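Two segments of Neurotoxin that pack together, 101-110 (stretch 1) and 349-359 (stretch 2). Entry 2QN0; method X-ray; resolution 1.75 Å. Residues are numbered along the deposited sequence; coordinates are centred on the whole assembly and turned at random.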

# COMPACT_ATOMS: atom_id res chain seq x y z
N GLU A 101 1.31 -0.37 18.35
CA GLU A 101 2.16 0.80 18.16
C GLU A 101 2.82 0.92 16.80
O GLU A 101 2.87 2.01 16.23
CB GLU A 101 3.23 0.86 19.25
CG GLU A 101 2.66 0.92 20.66
CD GLU A 101 3.71 1.30 21.69
OE1 GLU A 101 4.78 0.65 21.72
OE2 GLU A 101 3.45 2.23 22.48
N ILE A 102 3.34 -0.18 16.26
CA ILE A 102 4.01 -0.10 14.97
C ILE A 102 3.02 0.27 13.87
O ILE A 102 3.36 1.02 12.95
CB ILE A 102 4.74 -1.43 14.62
CG1 ILE A 102 5.70 -1.18 13.45
CG2 ILE A 102 3.73 -2.53 14.29
CD1 ILE A 102 6.69 -2.31 13.23
N GLY A 103 1.79 -0.23 13.98
CA GLY A 103 0.78 0.09 12.99
C GLY A 103 0.34 1.54 13.10
O GLY A 103 0.06 2.20 12.11
N GLU A 104 0.27 2.04 14.33
CA GLU A 104 -0.11 3.43 14.55
C GLU A 104 0.95 4.33 13.92
O GLU A 104 0.63 5.34 13.30
CB GLU A 104 -0.22 3.73 16.05
CG GLU A 104 -0.72 5.13 16.34
CD GLU A 104 -0.75 5.44 17.83
OE1 GLU A 104 -1.29 4.61 18.60
OE2 GLU A 104 -0.25 6.51 18.22
N GLU A 105 2.22 3.95 14.07
CA GLU A 105 3.31 4.74 13.50
C GLU A 105 3.28 4.67 11.98
O GLU A 105 3.53 5.68 11.30
CB GLU A 105 4.66 4.23 14.03
CG GLU A 105 5.87 5.04 13.58
CD GLU A 105 5.81 6.50 14.00
OE1 GLU A 105 5.30 6.79 15.11
OE2 GLU A 105 6.28 7.37 13.23
N LEU A 106 2.99 3.49 11.44
CA LEU A 106 2.91 3.31 9.99
C LEU A 106 1.84 4.24 9.42
O LEU A 106 2.07 4.97 8.45
CB LEU A 106 2.57 1.86 9.66
CG LEU A 106 2.32 1.49 8.19
CD1 LEU A 106 3.59 1.72 7.37
CD2 LEU A 106 1.88 0.04 8.11
N ILE A 107 0.66 4.22 10.04
CA ILE A 107 -0.44 5.07 9.59
C ILE A 107 -0.10 6.55 9.77
O ILE A 107 -0.39 7.38 8.91
CB ILE A 107 -1.74 4.73 10.36
CG1 ILE A 107 -2.16 3.30 10.04
CG2 ILE A 107 -2.85 5.71 9.98
CD1 ILE A 107 -3.31 2.77 10.90
N TYR A 108 0.51 6.88 10.90
CA TYR A 108 0.88 8.27 11.17
C TYR A 108 1.80 8.80 10.08
O TYR A 108 1.57 9.88 9.52
CB TYR A 108 1.59 8.37 12.52
CG TYR A 108 2.13 9.75 12.80
CD1 TYR A 108 1.29 10.79 13.19
CD2 TYR A 108 3.49 10.03 12.63
CE1 TYR A 108 1.78 12.08 13.39
CE2 TYR A 108 3.99 11.32 12.83
CZ TYR A 108 3.13 12.34 13.21
OH TYR A 108 3.62 13.61 13.39
N ARG A 109 2.85 8.06 9.77
CA ARG A 109 3.79 8.50 8.75
C ARG A 109 3.15 8.65 7.37
O ARG A 109 3.30 9.68 6.72
CB ARG A 109 4.98 7.55 8.68
CG ARG A 109 5.76 7.49 9.99
CD ARG A 109 7.06 6.72 9.85
NE ARG A 109 7.67 6.52 11.16
CZ ARG A 109 8.90 6.06 11.36
NH1 ARG A 109 9.67 5.75 10.32
NH2 ARG A 109 9.36 5.89 12.59
N LEU A 110 2.43 7.63 6.93
CA LEU A 110 1.78 7.69 5.63
C LEU A 110 0.72 8.78 5.51
O LEU A 110 0.49 9.32 4.43
CB LEU A 110 1.14 6.33 5.30
CG LEU A 110 2.12 5.21 4.93
CD1 LEU A 110 1.34 3.91 4.74
CD2 LEU A 110 2.87 5.57 3.66
N GLU A 349 19.56 5.25 10.19
CA GLU A 349 18.52 4.78 11.09
C GLU A 349 17.16 4.78 10.39
O GLU A 349 16.40 3.82 10.50
CB GLU A 349 18.47 5.68 12.33
CG GLU A 349 17.33 5.36 13.29
CD GLU A 349 17.31 6.27 14.50
OE1 GLU A 349 17.37 7.50 14.32
OE2 GLU A 349 17.22 5.75 15.63
N LEU A 350 16.87 5.86 9.67
CA LEU A 350 15.61 5.97 8.94
C LEU A 350 15.51 4.90 7.86
O LEU A 350 14.50 4.20 7.74
CB LEU A 350 15.49 7.36 8.30
CG LEU A 350 14.28 7.58 7.39
CD1 LEU A 350 12.99 7.38 8.19
CD2 LEU A 350 14.33 8.99 6.81
N TYR A 351 16.57 4.77 7.06
CA TYR A 351 16.58 3.79 5.99
C TYR A 351 16.34 2.38 6.54
O TYR A 351 15.61 1.59 5.95
CB TYR A 351 17.90 3.82 5.22
CG TYR A 351 17.86 3.08 3.91
CD1 TYR A 351 17.38 3.69 2.75
CD2 TYR A 351 18.27 1.75 3.82
CE1 TYR A 351 17.32 3.00 1.54
CE2 TYR A 351 18.22 1.05 2.62
CZ TYR A 351 17.74 1.68 1.48
OH TYR A 351 17.68 0.99 0.29
N ASN A 352 16.97 2.07 7.68
CA ASN A 352 16.81 0.76 8.28
C ASN A 352 15.36 0.54 8.72
O ASN A 352 14.81 -0.54 8.53
CB ASN A 352 17.74 0.59 9.48
CG ASN A 352 17.64 -0.78 10.10
OD1 ASN A 352 17.09 -0.95 11.18
ND2 ASN A 352 18.16 -1.78 9.40
N GLU A 353 14.76 1.56 9.31
CA GLU A 353 13.37 1.47 9.74
C GLU A 353 12.46 1.14 8.57
O GLU A 353 11.65 0.21 8.62
CB GLU A 353 12.90 2.79 10.35
CG GLU A 353 13.30 3.02 11.79
CD GLU A 353 12.92 4.41 12.27
OE1 GLU A 353 11.85 4.91 11.84
OE2 GLU A 353 13.68 4.99 13.07
N LEU A 354 12.59 1.93 7.50
CA LEU A 354 11.77 1.78 6.31
C LEU A 354 11.91 0.47 5.54
O LEU A 354 10.97 0.04 4.89
CB LEU A 354 12.05 2.94 5.35
CG LEU A 354 11.78 4.34 5.90
CD1 LEU A 354 12.21 5.38 4.88
CD2 LEU A 354 10.29 4.48 6.22
N THR A 355 13.08 -0.15 5.63
CA THR A 355 13.33 -1.39 4.89
C THR A 355 13.44 -2.67 5.70
O THR A 355 13.30 -3.76 5.14
CB THR A 355 14.62 -1.27 4.05
OG1 THR A 355 15.73 -0.97 4.92
CG2 THR A 355 14.49 -0.16 3.01
N GLN A 356 13.69 -2.56 7.00
CA GLN A 356 13.83 -3.75 7.82
C GLN A 356 12.95 -3.86 9.06
O GLN A 356 12.82 -4.94 9.62
CB GLN A 356 15.31 -3.94 8.19
CG GLN A 356 16.17 -4.17 6.96
CD GLN A 356 17.57 -4.65 7.29
OE1 GLN A 356 17.78 -5.40 8.24
NE2 GLN A 356 18.55 -4.23 6.49
N ILE A 357 12.35 -2.75 9.49
CA ILE A 357 11.47 -2.78 10.66
C ILE A 357 10.00 -2.77 10.23
O ILE A 357 9.19 -3.55 10.73
CB ILE A 357 11.75 -1.59 11.59
CG1 ILE A 357 13.19 -1.68 12.11
CG2 ILE A 357 10.76 -1.59 12.74
CD1 ILE A 357 13.57 -0.58 13.08
N PHE A 358 9.66 -1.89 9.30
CA PHE A 358 8.30 -1.82 8.77
C PHE A 358 8.22 -2.86 7.66
O PHE A 358 8.28 -2.53 6.47
CB PHE A 358 8.02 -0.43 8.22
CG PHE A 358 7.78 0.61 9.29
CD1 PHE A 358 6.57 0.63 9.99
CD2 PHE A 358 8.75 1.54 9.61
CE1 PHE A 358 6.35 1.57 10.99
CE2 PHE A 358 8.54 2.49 10.61
CZ PHE A 358 7.33 2.50 11.31
N THR A 359 8.08 -4.13 8.05
CA THR A 359 8.01 -5.24 7.11
C THR A 359 6.90 -6.22 7.49
O THR A 359 6.55 -6.34 8.66
CB THR A 359 9.33 -6.05 7.07
OG1 THR A 359 9.51 -6.70 8.34
CG2 THR A 359 10.52 -5.12 6.81

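This is a small mixed contact, burying 325 Å² in all, in which one aromatic ring and one arginine-glutamate salt bridge join two helical segments whose axes come no closer than 13.1 Å. Phe358, just past the helix, brings the chain close, its CA 7.5 Å from Leu106 CA, while Arg109 reaches out to the second helix; these two have the most surface covered by the other stretch. Phe358 follows a wider pi-type turn, and Phe358 N bonds to Glu353 O at 3.0 Å. Its CA-to-CB bond points sideways, yet the ring reaches the first helix: Phe358 CE1 lies 3.7 Å from Ile102 CG1 and 4.0 Å from Leu106 CB, while Phe358 CZ lies 3.7 Å from Glu105 CG. A large, apolar ring suits this buried position beside aliphatic carbon. Ile102, branched and aliphatic, points toward the other stretch and extends the apolar patch, Ile102 CD1 lying 4.2 Å from Ile357 CG2.

Arg109, nearly extended beyond chi1, supplies the polar part. Arg109 NH1 and NH2 each donate a hydrogen bond to Glu353 OE1, both at 2.8 Å, forming the salt bridge between the segments; Glu353 points toward the first helix and offers the matching negative charge. Within its own helix, Arg109 NE donates to Glu105 OE2 at 2.6 Å, so carboxylates on both segments hold the guanidinium. Phe358 CE2 lies over one face of that group, 3.5 Å from Arg109 NH1.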